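Local coordinates for 70 KDA protein (Xanthomonas sp., PDB 4B2N) that cleaves rubber oxidatively as a processive dioxygenase that carries two covalently bound c-type hemes, at residues T266-P271 and D465-S470; N523-L528 and L647-R652; W562-W567 and E651-I656. All coordinates share one frame; numbering follows the deposited sequence.

Interaction 1: T266-P271 and D465-S470; sequences TLTLAP and DNIVAS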
loop_
_atom_site.group_PDB
_atom_site.type_symbol
_atom_site.label_atom_id
_atom_site.label_comp_id
_atom_site.label_asym_id
_atom_site.label_seq_id
_atom_site.Cartn_x
_atom_site.Cartn_y
_atom_site.Cartn_z
ATOM N N THR A 266 23.755 0.990 -7.138
ATOM C CA THR A 266 24.413 0.200 -6.113
ATOM C C THR A 266 23.699 0.255 -4.753
ATOM O O THR A 266 23.917 -0.605 -3.938
ATOM C CB THR A 266 25.858 0.676 -5.882
ATOM O OG1 THR A 266 25.839 1.941 -5.196
ATOM C CG2 THR A 266 26.589 0.796 -7.247
ATOM N N LEU A 267 22.823 1.247 -4.556
ATOM C CA LEU A 267 22.180 1.504 -3.292
ATOM C C LEU A 267 23.134 2.039 -2.215
ATOM O O LEU A 267 22.749 2.090 -1.052
ATOM C CB LEU A 267 21.300 0.290 -2.793
ATOM C CG LEU A 267 20.315 -0.311 -3.823
ATOM C CD1 LEU A 267 19.504 -1.460 -3.116
ATOM C CD2 LEU A 267 19.446 0.780 -4.396
ATOM N N THR A 268 24.330 2.495 -2.606
ATOM C CA THR A 268 25.167 3.280 -1.741
ATOM C C THR A 268 24.438 4.582 -1.323
ATOM O O THR A 268 23.753 5.235 -2.122
ATOM C CB THR A 268 26.467 3.696 -2.469
ATOM O OG1 THR A 268 27.126 2.528 -2.973
ATOM C CG2 THR A 268 27.376 4.422 -1.544
ATOM N N LEU A 269 24.514 4.897 -0.041
ATOM C CA LEU A 269 24.032 6.175 0.427
ATOM C C LEU A 269 25.051 7.232 -0.061
ATOM O O LEU A 269 26.160 7.294 0.402
ATOM C CB LEU A 269 23.958 6.208 1.960
ATOM C CG LEU A 269 23.550 7.524 2.642
ATOM C CD1 LEU A 269 22.182 7.981 2.153
ATOM C CD2 LEU A 269 23.536 7.405 4.172
ATOM N N ALA A 270 24.657 8.022 -1.026
ATOM C CA ALA A 270 25.559 8.985 -1.650
ATOM C C ALA A 270 24.654 10.038 -2.280
ATOM O O ALA A 270 24.282 9.932 -3.436
ATOM C CB ALA A 270 26.420 8.269 -2.710
ATOM N N PRO A 271 24.251 11.037 -1.508
ATOM C CA PRO A 271 23.286 12.015 -1.960
ATOM C C PRO A 271 23.783 12.814 -3.121
ATOM O O PRO A 271 25.002 13.023 -3.192
ATOM C CB PRO A 271 23.167 12.921 -0.718
ATOM C CG PRO A 271 23.283 11.930 0.358
ATOM C CD PRO A 271 24.528 11.218 -0.084
ATOM N N ASP A 465 31.034 0.566 -4.771
ATOM C CA ASP A 465 30.312 1.076 -3.665
ATOM C C ASP A 465 31.246 2.113 -3.076
ATOM O O ASP A 465 31.939 1.849 -2.106
ATOM C CB ASP A 465 30.092 -0.068 -2.674
ATOM C CG ASP A 465 29.347 0.351 -1.473
ATOM O OD1 ASP A 465 28.677 1.379 -1.453
ATOM O OD2 ASP A 465 29.443 -0.353 -0.483
ATOM N N ASN A 466 31.334 3.269 -3.717
ATOM C CA ASN A 466 32.103 4.344 -3.094
ATOM C C ASN A 466 31.646 5.643 -3.662
ATOM O O ASN A 466 31.050 5.706 -4.736
ATOM C CB ASN A 466 33.632 4.162 -3.102
ATOM C CG ASN A 466 34.256 4.520 -4.401
ATOM O OD1 ASN A 466 34.286 3.672 -5.297
ATOM N ND2 ASN A 466 34.729 5.770 -4.555
ATOM N N ILE A 467 31.791 6.616 -2.799
ATOM C CA ILE A 467 31.114 7.901 -2.880
ATOM C C ILE A 467 31.751 8.616 -4.063
ATOM O O ILE A 467 31.027 9.152 -4.913
ATOM C CB ILE A 467 31.337 8.721 -1.576
ATOM C CG1 ILE A 467 30.611 8.093 -0.368
ATOM C CG2 ILE A 467 30.881 10.183 -1.748
ATOM C CD1 ILE A 467 29.125 8.071 -0.565
ATOM N N VAL A 468 33.080 8.562 -4.195
ATOM C CA VAL A 468 33.744 9.261 -5.316
ATOM C C VAL A 468 33.236 8.720 -6.654
ATOM O O VAL A 468 32.845 9.507 -7.559
ATOM C CB VAL A 468 35.289 9.139 -5.225
ATOM C CG1 VAL A 468 35.957 9.439 -6.553
ATOM C CG2 VAL A 468 35.787 10.043 -4.108
ATOM N N ALA A 469 33.160 7.386 -6.752
ATOM C CA ALA A 469 32.750 6.767 -8.015
ATOM C C ALA A 469 31.248 7.029 -8.241
ATOM O O ALA A 469 30.763 7.203 -9.392
ATOM C CB ALA A 469 33.084 5.291 -7.951
ATOM N N SER A 470 30.483 7.027 -7.152
ATOM C CA SER A 470 29.071 7.350 -7.282
ATOM C C SER A 470 28.882 8.760 -7.861
ATOM O O SER A 470 28.038 8.981 -8.742
ATOM C CB SER A 470 28.333 7.206 -5.973
ATOM O OG SER A 470 26.929 7.359 -6.234
HETATM O O HOH W 1 25.868 9.677 -5.798
#

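Interaction 2: N523-L528 and L647-R652; sequences NLWGVL and LTDSER. With HEC (heme c), chain D.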
loop_
_atom_site.group_PDB
_atom_site.type_symbol
_atom_site.label_atom_id
_atom_site.label_comp_id
_atom_site.label_asym_id
_atom_site.label_seq_id
_atom_site.Cartn_x
_atom_site.Cartn_y
_atom_site.Cartn_z
ATOM N N ASN A 523 -17.947 4.227 2.260
ATOM C CA ASN A 523 -18.647 2.954 2.068
ATOM C C ASN A 523 -18.863 2.596 0.618
ATOM O O ASN A 523 -18.655 3.406 -0.289
ATOM C CB ASN A 523 -19.958 2.837 2.907
ATOM C CG ASN A 523 -20.984 3.922 2.581
ATOM O OD1 ASN A 523 -21.826 4.361 3.467
ATOM N ND2 ASN A 523 -20.964 4.365 1.358
ATOM N N LEU A 524 -19.243 1.356 0.385
ATOM C CA LEU A 524 -19.360 0.879 -0.973
ATOM C C LEU A 524 -20.529 1.504 -1.695
ATOM O O LEU A 524 -20.449 1.843 -2.934
ATOM C CB LEU A 524 -19.482 -0.647 -0.968
ATOM C CG LEU A 524 -18.527 -1.180 -2.021
ATOM C CD1 LEU A 524 -17.789 -2.378 -1.485
ATOM C CD2 LEU A 524 -19.308 -1.471 -3.312
ATOM N N TRP A 525 -21.633 1.663 -0.958
ATOM C CA TRP A 525 -22.757 2.489 -1.448
ATOM C C TRP A 525 -22.266 3.776 -2.133
ATOM O O TRP A 525 -22.692 4.118 -3.226
ATOM C CB TRP A 525 -23.689 2.789 -0.280
ATOM C CG TRP A 525 -24.893 3.557 -0.719
ATOM C CD1 TRP A 525 -25.125 4.922 -0.579
ATOM C CD2 TRP A 525 -26.065 3.024 -1.410
ATOM N NE1 TRP A 525 -26.351 5.252 -1.138
ATOM C CE2 TRP A 525 -26.954 4.150 -1.650
ATOM C CE3 TRP A 525 -26.440 1.768 -1.855
ATOM C CZ2 TRP A 525 -28.181 4.003 -2.296
ATOM C CZ3 TRP A 525 -27.689 1.623 -2.501
ATOM C CH2 TRP A 525 -28.533 2.715 -2.723
ATOM N N GLY A 526 -21.327 4.482 -1.504
ATOM C CA GLY A 526 -20.812 5.745 -2.005
ATOM C C GLY A 526 -20.039 5.619 -3.307
ATOM O O GLY A 526 -20.148 6.455 -4.196
ATOM N N VAL A 527 -19.253 4.571 -3.432
ATOM C CA VAL A 527 -18.613 4.241 -4.692
ATOM C C VAL A 527 -19.714 4.084 -5.737
ATOM O O VAL A 527 -19.557 4.543 -6.866
ATOM C CB VAL A 527 -17.801 2.952 -4.528
ATOM C CG1 VAL A 527 -17.232 2.502 -5.869
ATOM C CG2 VAL A 527 -16.689 3.177 -3.479
ATOM N N LEU A 528 -20.792 3.425 -5.334
ATOM C CA LEU A 528 -21.877 3.074 -6.265
ATOM C C LEU A 528 -22.828 4.223 -6.534
ATOM O O LEU A 528 -23.584 4.215 -7.514
ATOM C CB LEU A 528 -22.612 1.821 -5.761
ATOM C CG LEU A 528 -21.742 0.549 -5.904
ATOM C CD1 LEU A 528 -22.559 -0.640 -5.486
ATOM C CD2 LEU A 528 -21.200 0.305 -7.301
ATOM N N LEU A 647 -26.558 3.603 -12.363
ATOM C CA LEU A 647 -27.202 2.467 -11.690
ATOM C C LEU A 647 -28.515 2.874 -11.036
ATOM O O LEU A 647 -28.735 4.044 -10.755
ATOM C CB LEU A 647 -26.299 1.868 -10.599
ATOM C CG LEU A 647 -25.062 1.268 -11.205
ATOM C CD1 LEU A 647 -24.060 1.088 -10.071
ATOM C CD2 LEU A 647 -25.410 -0.096 -11.803
ATOM N N THR A 648 -29.382 1.892 -10.800
ATOM C CA THR A 648 -30.560 2.132 -9.978
ATOM C C THR A 648 -30.218 1.754 -8.568
ATOM O O THR A 648 -29.284 0.962 -8.349
ATOM C CB THR A 648 -31.815 1.341 -10.428
ATOM O OG1 THR A 648 -31.621 -0.091 -10.225
ATOM C CG2 THR A 648 -32.298 1.768 -11.923
ATOM N N ASP A 649 -30.949 2.318 -7.604
ATOM C CA ASP A 649 -30.728 1.912 -6.225
ATOM C C ASP A 649 -30.932 0.398 -6.054
ATOM O O ASP A 649 -30.241 -0.227 -5.239
ATOM C CB ASP A 649 -31.646 2.669 -5.269
ATOM C CG ASP A 649 -31.157 4.069 -4.945
ATOM O OD1 ASP A 649 -30.110 4.571 -5.425
ATOM O OD2 ASP A 649 -31.896 4.719 -4.205
ATOM N N SER A 650 -31.892 -0.198 -6.778
ATOM C CA SER A 650 -32.047 -1.651 -6.718
ATOM C C SER A 650 -30.814 -2.404 -7.225
ATOM O O SER A 650 -30.415 -3.430 -6.621
ATOM C CB SER A 650 -33.263 -2.159 -7.490
ATOM O OG SER A 650 -34.375 -1.649 -6.803
ATOM N N GLU A 651 -30.256 -1.927 -8.330
ATOM C CA GLU A 651 -28.987 -2.478 -8.832
ATOM C C GLU A 651 -27.902 -2.341 -7.802
ATOM O O GLU A 651 -27.163 -3.297 -7.560
ATOM C CB GLU A 651 -28.585 -1.840 -10.129
ATOM C CG GLU A 651 -29.396 -2.377 -11.297
ATOM C CD GLU A 651 -29.225 -1.505 -12.519
ATOM O OE1 GLU A 651 -29.110 -0.260 -12.396
ATOM O OE2 GLU A 651 -29.212 -2.094 -13.609
ATOM N N ARG A 652 -27.831 -1.188 -7.147
ATOM C CA ARG A 652 -26.779 -0.972 -6.087
ATOM C C ARG A 652 -26.861 -1.938 -4.913
ATOM O O ARG A 652 -25.832 -2.518 -4.513
ATOM C CB ARG A 652 -26.804 0.480 -5.591
ATOM C CG ARG A 652 -26.535 1.512 -6.673
ATOM C CD ARG A 652 -26.792 2.923 -6.200
ATOM N NE ARG A 652 -26.275 3.828 -7.231
ATOM C CZ ARG A 652 -27.013 4.697 -7.896
ATOM N NH1 ARG A 652 -28.312 4.735 -7.642
ATOM N NH2 ARG A 652 -26.484 5.452 -8.865
HETATM FE FE HEC D . -14.624 0.317 -9.905
HETATM C CHA HEC D . -12.372 1.485 -7.558
HETATM C CHB HEC D . -16.483 -1.395 -7.388
HETATM C CHC HEC D . -17.133 -0.425 -12.103
HETATM C CHD HEC D . -12.392 0.964 -12.405
HETATM N NA HEC D . -14.388 0.005 -7.919
HETATM C C1A HEC D . -13.483 0.698 -7.077
HETATM C C2A HEC D . -13.724 0.395 -5.668
HETATM C C3A HEC D . -14.924 -0.460 -5.623
HETATM C C4A HEC D . -15.337 -0.611 -7.003
HETATM C CMA HEC D . -15.544 -1.048 -4.375
HETATM C CAA HEC D . -12.855 0.770 -4.470
HETATM C CBA HEC D . -11.763 -0.360 -4.514
HETATM C CGA HEC D . -10.623 -0.051 -3.531
HETATM O O1A HEC D . -10.648 1.075 -2.970
HETATM O O2A HEC D . -9.693 -0.881 -3.221
HETATM N NB HEC D . -16.502 -0.734 -9.725
HETATM C C1B HEC D . -17.099 -1.354 -8.708
HETATM C C2B HEC D . -18.396 -1.974 -8.995
HETATM C C3B HEC D . -18.590 -1.652 -10.421
HETATM C C4B HEC D . -17.386 -0.908 -10.751
HETATM C CMB HEC D . -19.266 -2.745 -8.029
HETATM C CAB HEC D . -19.771 -1.970 -11.314
HETATM C CBB HEC D . -20.946 -1.300 -10.959
HETATM N NC HEC D . -14.709 0.140 -11.837
HETATM C C1C HEC D . -15.870 -0.018 -12.645
HETATM C C2C HEC D . -15.666 0.214 -14.070
HETATM C C3C HEC D . -14.281 0.607 -14.155
HETATM C C4C HEC D . -13.752 0.644 -12.763
HETATM C CMC HEC D . -16.672 0.074 -15.202
HETATM C CAC HEC D . -13.586 0.973 -15.433
HETATM C CBC HEC D . -14.026 1.884 -16.321
HETATM N ND HEC D . -12.758 0.984 -9.965
HETATM C C1D HEC D . -12.002 1.271 -11.019
HETATM C C2D HEC D . -10.692 1.862 -10.785
HETATM C C3D HEC D . -10.679 2.037 -9.352
HETATM C C4D HEC D . -11.980 1.501 -8.960
HETATM C CMD HEC D . -9.627 2.234 -11.786
HETATM C CAD HEC D . -9.563 2.613 -8.511
HETATM C CBD HEC D . -9.954 4.084 -8.297
HETATM C CGD HEC D . -8.965 4.825 -7.429
HETATM O O1D HEC D . -8.435 5.881 -7.799
HETATM O O2D HEC D . -8.708 4.287 -6.372
#

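Interaction 3: W562-W567 and E651-I656; sequences WQKLGW and ERWALI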
loop_
_atom_site.group_PDB
_atom_site.type_symbol
_atom_site.label_atom_id
_atom_site.label_comp_id
_atom_site.label_asym_id
_atom_site.label_seq_id
_atom_site.Cartn_x
_atom_site.Cartn_y
_atom_site.Cartn_z
ATOM N N TRP A 562 -22.933 -2.721 7.961
ATOM C CA TRP A 562 -23.109 -3.975 7.283
ATOM C C TRP A 562 -24.129 -3.852 6.169
ATOM O O TRP A 562 -24.375 -4.822 5.468
ATOM C CB TRP A 562 -23.416 -5.128 8.262
ATOM C CG TRP A 562 -22.304 -5.187 9.228
ATOM C CD1 TRP A 562 -22.221 -4.560 10.468
ATOM C CD2 TRP A 562 -20.990 -5.774 8.983
ATOM N NE1 TRP A 562 -20.989 -4.800 11.033
ATOM C CE2 TRP A 562 -20.199 -5.523 10.179
ATOM C CE3 TRP A 562 -20.437 -6.513 7.937
ATOM C CZ2 TRP A 562 -18.863 -5.953 10.283
ATOM C CZ3 TRP A 562 -19.130 -6.989 8.066
ATOM C CH2 TRP A 562 -18.360 -6.715 9.219
ATOM N N GLN A 563 -24.725 -2.684 5.969
ATOM C CA GLN A 563 -25.660 -2.571 4.849
ATOM C C GLN A 563 -25.054 -1.907 3.642
ATOM O O GLN A 563 -25.115 -2.424 2.534
ATOM C CB GLN A 563 -26.910 -1.803 5.201
ATOM C CG GLN A 563 -27.729 -2.460 6.306
ATOM C CD GLN A 563 -28.611 -1.427 7.001
ATOM O OE1 GLN A 563 -28.954 -0.382 6.412
ATOM N NE2 GLN A 563 -28.955 -1.687 8.261
ATOM N N LYS A 564 -24.476 -0.749 3.872
ATOM C CA LYS A 564 -23.814 0.003 2.814
ATOM C C LYS A 564 -22.347 -0.388 2.610
ATOM O O LYS A 564 -21.694 0.119 1.666
ATOM C CB LYS A 564 -23.945 1.493 3.154
ATOM C CG LYS A 564 -25.346 1.970 2.821
ATOM C CD LYS A 564 -25.474 3.463 2.966
ATOM C CE LYS A 564 -26.945 3.854 2.981
ATOM N NZ LYS A 564 -27.046 5.321 2.746
ATOM N N LEU A 565 -21.807 -1.191 3.564
ATOM C CA LEU A 565 -20.513 -1.873 3.445
ATOM C C LEU A 565 -19.421 -0.832 3.521
ATOM O O LEU A 565 -18.907 -0.372 2.495
ATOM C CB LEU A 565 -20.417 -2.680 2.137
ATOM C CG LEU A 565 -20.119 -4.159 2.188
ATOM C CD1 LEU A 565 -20.939 -4.886 3.246
ATOM C CD2 LEU A 565 -20.386 -4.759 0.811
ATOM N N GLY A 566 -19.053 -0.519 4.771
ATOM C CA GLY A 566 -18.048 0.498 5.063
ATOM C C GLY A 566 -18.147 1.011 6.493
ATOM O O GLY A 566 -18.882 0.427 7.291
ATOM N N TRP A 567 -17.422 2.102 6.813
ATOM C CA TRP A 567 -17.491 2.727 8.160
ATOM C C TRP A 567 -18.809 3.428 8.321
ATOM O O TRP A 567 -19.296 4.058 7.405
ATOM C CB TRP A 567 -16.303 3.673 8.410
ATOM C CG TRP A 567 -15.071 2.819 8.401
ATOM C CD1 TRP A 567 -14.125 2.651 7.366
ATOM C CD2 TRP A 567 -14.693 1.891 9.455
ATOM N NE1 TRP A 567 -13.222 1.662 7.717
ATOM C CE2 TRP A 567 -13.504 1.191 8.985
ATOM C CE3 TRP A 567 -15.252 1.542 10.698
ATOM C CZ2 TRP A 567 -12.861 0.211 9.767
ATOM C CZ3 TRP A 567 -14.600 0.596 11.476
ATOM C CH2 TRP A 567 -13.422 -0.083 11.009
ATOM N N GLU A 651 -30.256 -1.927 -8.330
ATOM C CA GLU A 651 -28.987 -2.478 -8.832
ATOM C C GLU A 651 -27.902 -2.341 -7.802
ATOM O O GLU A 651 -27.163 -3.297 -7.560
ATOM C CB GLU A 651 -28.585 -1.840 -10.129
ATOM C CG GLU A 651 -29.396 -2.377 -11.297
ATOM C CD GLU A 651 -29.225 -1.505 -12.519
ATOM O OE1 GLU A 651 -29.110 -0.260 -12.396
ATOM O OE2 GLU A 651 -29.212 -2.094 -13.609
ATOM N N ARG A 652 -27.831 -1.188 -7.147
ATOM C CA ARG A 652 -26.779 -0.972 -6.087
ATOM C C ARG A 652 -26.861 -1.938 -4.913
ATOM O O ARG A 652 -25.832 -2.518 -4.513
ATOM C CB ARG A 652 -26.804 0.480 -5.591
ATOM C CG ARG A 652 -26.535 1.512 -6.673
ATOM C CD ARG A 652 -26.792 2.923 -6.200
ATOM N NE ARG A 652 -26.275 3.828 -7.231
ATOM C CZ ARG A 652 -27.013 4.697 -7.896
ATOM N NH1 ARG A 652 -28.312 4.735 -7.642
ATOM N NH2 ARG A 652 -26.484 5.452 -8.865
ATOM N N TRP A 653 -28.043 -2.107 -4.308
ATOM C CA TRP A 653 -28.165 -3.125 -3.242
ATOM C C TRP A 653 -27.805 -4.524 -3.715
ATOM O O TRP A 653 -27.170 -5.268 -2.946
ATOM C CB TRP A 653 -29.582 -3.122 -2.657
ATOM C CG TRP A 653 -29.907 -1.829 -1.965
ATOM C CD1 TRP A 653 -30.864 -0.906 -2.316
ATOM C CD2 TRP A 653 -29.247 -1.265 -0.764
ATOM N NE1 TRP A 653 -30.876 0.186 -1.453
ATOM C CE2 TRP A 653 -29.937 0.022 -0.481
ATOM C CE3 TRP A 653 -28.212 -1.663 0.053
ATOM C CZ2 TRP A 653 -29.573 0.838 0.586
ATOM C CZ3 TRP A 653 -27.868 -0.846 1.142
ATOM C CH2 TRP A 653 -28.544 0.372 1.410
ATOM N N ALA A 654 -28.164 -4.886 -4.979
ATOM C CA ALA A 654 -27.840 -6.235 -5.486
ATOM C C ALA A 654 -26.343 -6.372 -5.625
ATOM O O ALA A 654 -25.757 -7.418 -5.244
ATOM C CB ALA A 654 -28.516 -6.524 -6.827
ATOM N N LEU A 655 -25.722 -5.316 -6.143
ATOM C CA LEU A 655 -24.271 -5.328 -6.334
ATOM C C LEU A 655 -23.590 -5.384 -4.978
ATOM O O LEU A 655 -22.589 -6.105 -4.837
ATOM C CB LEU A 655 -23.838 -4.073 -7.063
ATOM C CG LEU A 655 -23.943 -4.026 -8.601
ATOM C CD1 LEU A 655 -23.752 -2.562 -8.986
ATOM C CD2 LEU A 655 -22.892 -4.925 -9.282
ATOM N N ILE A 656 -24.120 -4.684 -3.972
ATOM C CA ILE A 656 -23.518 -4.805 -2.622
ATOM C C ILE A 656 -23.609 -6.199 -2.039
ATOM O O ILE A 656 -22.633 -6.736 -1.470
ATOM C CB ILE A 656 -24.068 -3.742 -1.653
ATOM C CG1 ILE A 656 -23.420 -2.392 -1.973
ATOM C CG2 ILE A 656 -23.802 -4.099 -0.199
ATOM C CD1 ILE A 656 -24.346 -1.238 -1.552
#

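Interaction 1: T266-P271 and D465-S470
Thr268 and Asp465 make the direct polar link between the loop that follows helix 253-261 and the N-terminal end of helix 467-481, where Asn466 holds the N-cap position. The hydrogen bonds run in sequence: Thr266 OG1 donates to Thr268 OG1 at 2.6 Å, and Thr268 OG1 donates in turn to Asp465 OD1 at 2.5 Å, a very short separation. With OG1 of Thr268 anti to the carbonyl carbon (chi1 -55°), the hydroxyl sits beside the backbone N and CG2 lies on the carbonyl side, 3.3 Å from Asp465 OD1. One carboxylate oxygen thus meets both branches of the threonine.

Apolar contact comes from the tip of Ile467. Its CD1 approaches Ala270 CB at 3.5 Å, tighter than usual for two carbons, and also lies 3.2 Å from Leu269 O, so the methyl meets backbone as well as side chain.

The third kind of link is solvent-mediated. Ser470 OG, which also bonds to Asp263, and Ala270 O, which is reached by Arg474, are joined by one water. It donates to both, at 2.6 Å to Ser470 OG and 2.9 Å to Ala270 O.

Interaction 2: N523-L528 and L647-R652
Arg652 spends its NE-H on a backbone oxygen, that of Leu528, the last residue of the short helix 524-528 in the cytochrome c-like part of the chain. The bond is short, 2.7 Å from Arg652 NE to Leu528 O, and fairly straight (161° at the hydrogen). The acceptor lies at the edge of the guanidinium, near its plane, whereas the donor stands above the carbonyl plane, 54° out of it. A positive group at the C-terminal end of a helix is consistent with favourable interaction with the helix dipole.

The same arginine covers one face of the Trp525 indole. Arg652 CG is anti to the carbonyl carbon (chi1 -60°) and the chain runs extended to NE, which carries CD to 4.2 Å from the centroid of the six-membered ring, a CH-pi contact offset toward the rim. Arg652 CB reaches Trp525 CZ3 at 3.4 Å. NH1 of Arg652 and Asp649 OD1 (2.9 Å) form a salt bridge whose hydrogen-bond geometry is weak, and this oxygen also lies obliquely by Trp525 CH2 at 3.6 Å. The indole NE1 bonds to Asp532.

Helix 649-660 begins with a capping box: Glu651 N donates to Thr648 OG1 (3.0 Å) and Thr648 N to Glu651 OE1. On the heme side, Leu528 CD2 lies 4.1 Å from Leu647 CD1 and 3.7 Å from the heme methyl CMB.

Interaction 3: W562-W567 and E651-I656
Gln563, Lys564 and Leu565 pack against Trp653 and Ile656 in a van der Waals contact between a turn and one side of helix 649-660, partly buried, with the Ile656 side chain about 7 Å from a bound heme c. The two helix residues are three positions apart, which brings both side chains to the same flank, and the turn meets them chiefly through a backbone oxygen and aliphatic carbons.

Gln563 O is the point where both helix side chains converge. It lies at the edge of the Trp653 indole, near the ring plane, 3.5 Å from Trp653 CZ3, and equally 3.5 Å from Ile656 CG2. The Lys564 chain, extended beyond CG, crosses the indole obliquely: CG is 3.8 Å and CE 4.1 Å from Trp653 CH2. Trp653 also stacks on Trp525, with which Lys564 makes a cation-pi contact, so lysine and both indoles form one cluster.

The turn connects strand 560-561 to its antiparallel partner 566-567. Leu565 and Gly566 both face Asp561, a G1 beta bulge, and Leu565 takes a positive phi (70°), as the first position of such a bulge does. Asp561 OD1 also accepts from the backbone N of both Gln563 and Lys564, which fixes the turn.

From the bulge Leu565 points toward the helix, and the Leu565 and Ile656 side chains run antiparallel, overlapping alongside. With CG1 of Ile656 anti to the carbonyl carbon (chi1 -76°), CG2 is anti to the backbone N and meets Leu565 CD2 at 3.6 Å; that same CD2 lies 3.8 Å from Ile656 O.

In the fold
Interaction 1 comes first along the chain and closes before the other two open. The centres of interactions 1 and 2 are 53 Å apart, nearest atoms about 36 Å; those of interactions 1 and 3 are also 53 Å apart, nearest atoms about 35 Å. Interaction 1 is remote from the annotated heme sites, across the chain's centre from the others. Interactions 2 and 3 have centres 7 Å apart, and their second segments overlap at Glu651 and Arg652 on helix 649-660. Leu524 N to Leu565 O (2.7 Å) and Trp525 N to Lys564 O (3.0 Å) are probable hydrogen bonds. Helix 524-528, the hairpin turn and helix 649-660 therefore form one packed unit, from which Leu528 and Leu655 reach the second heme's pocket.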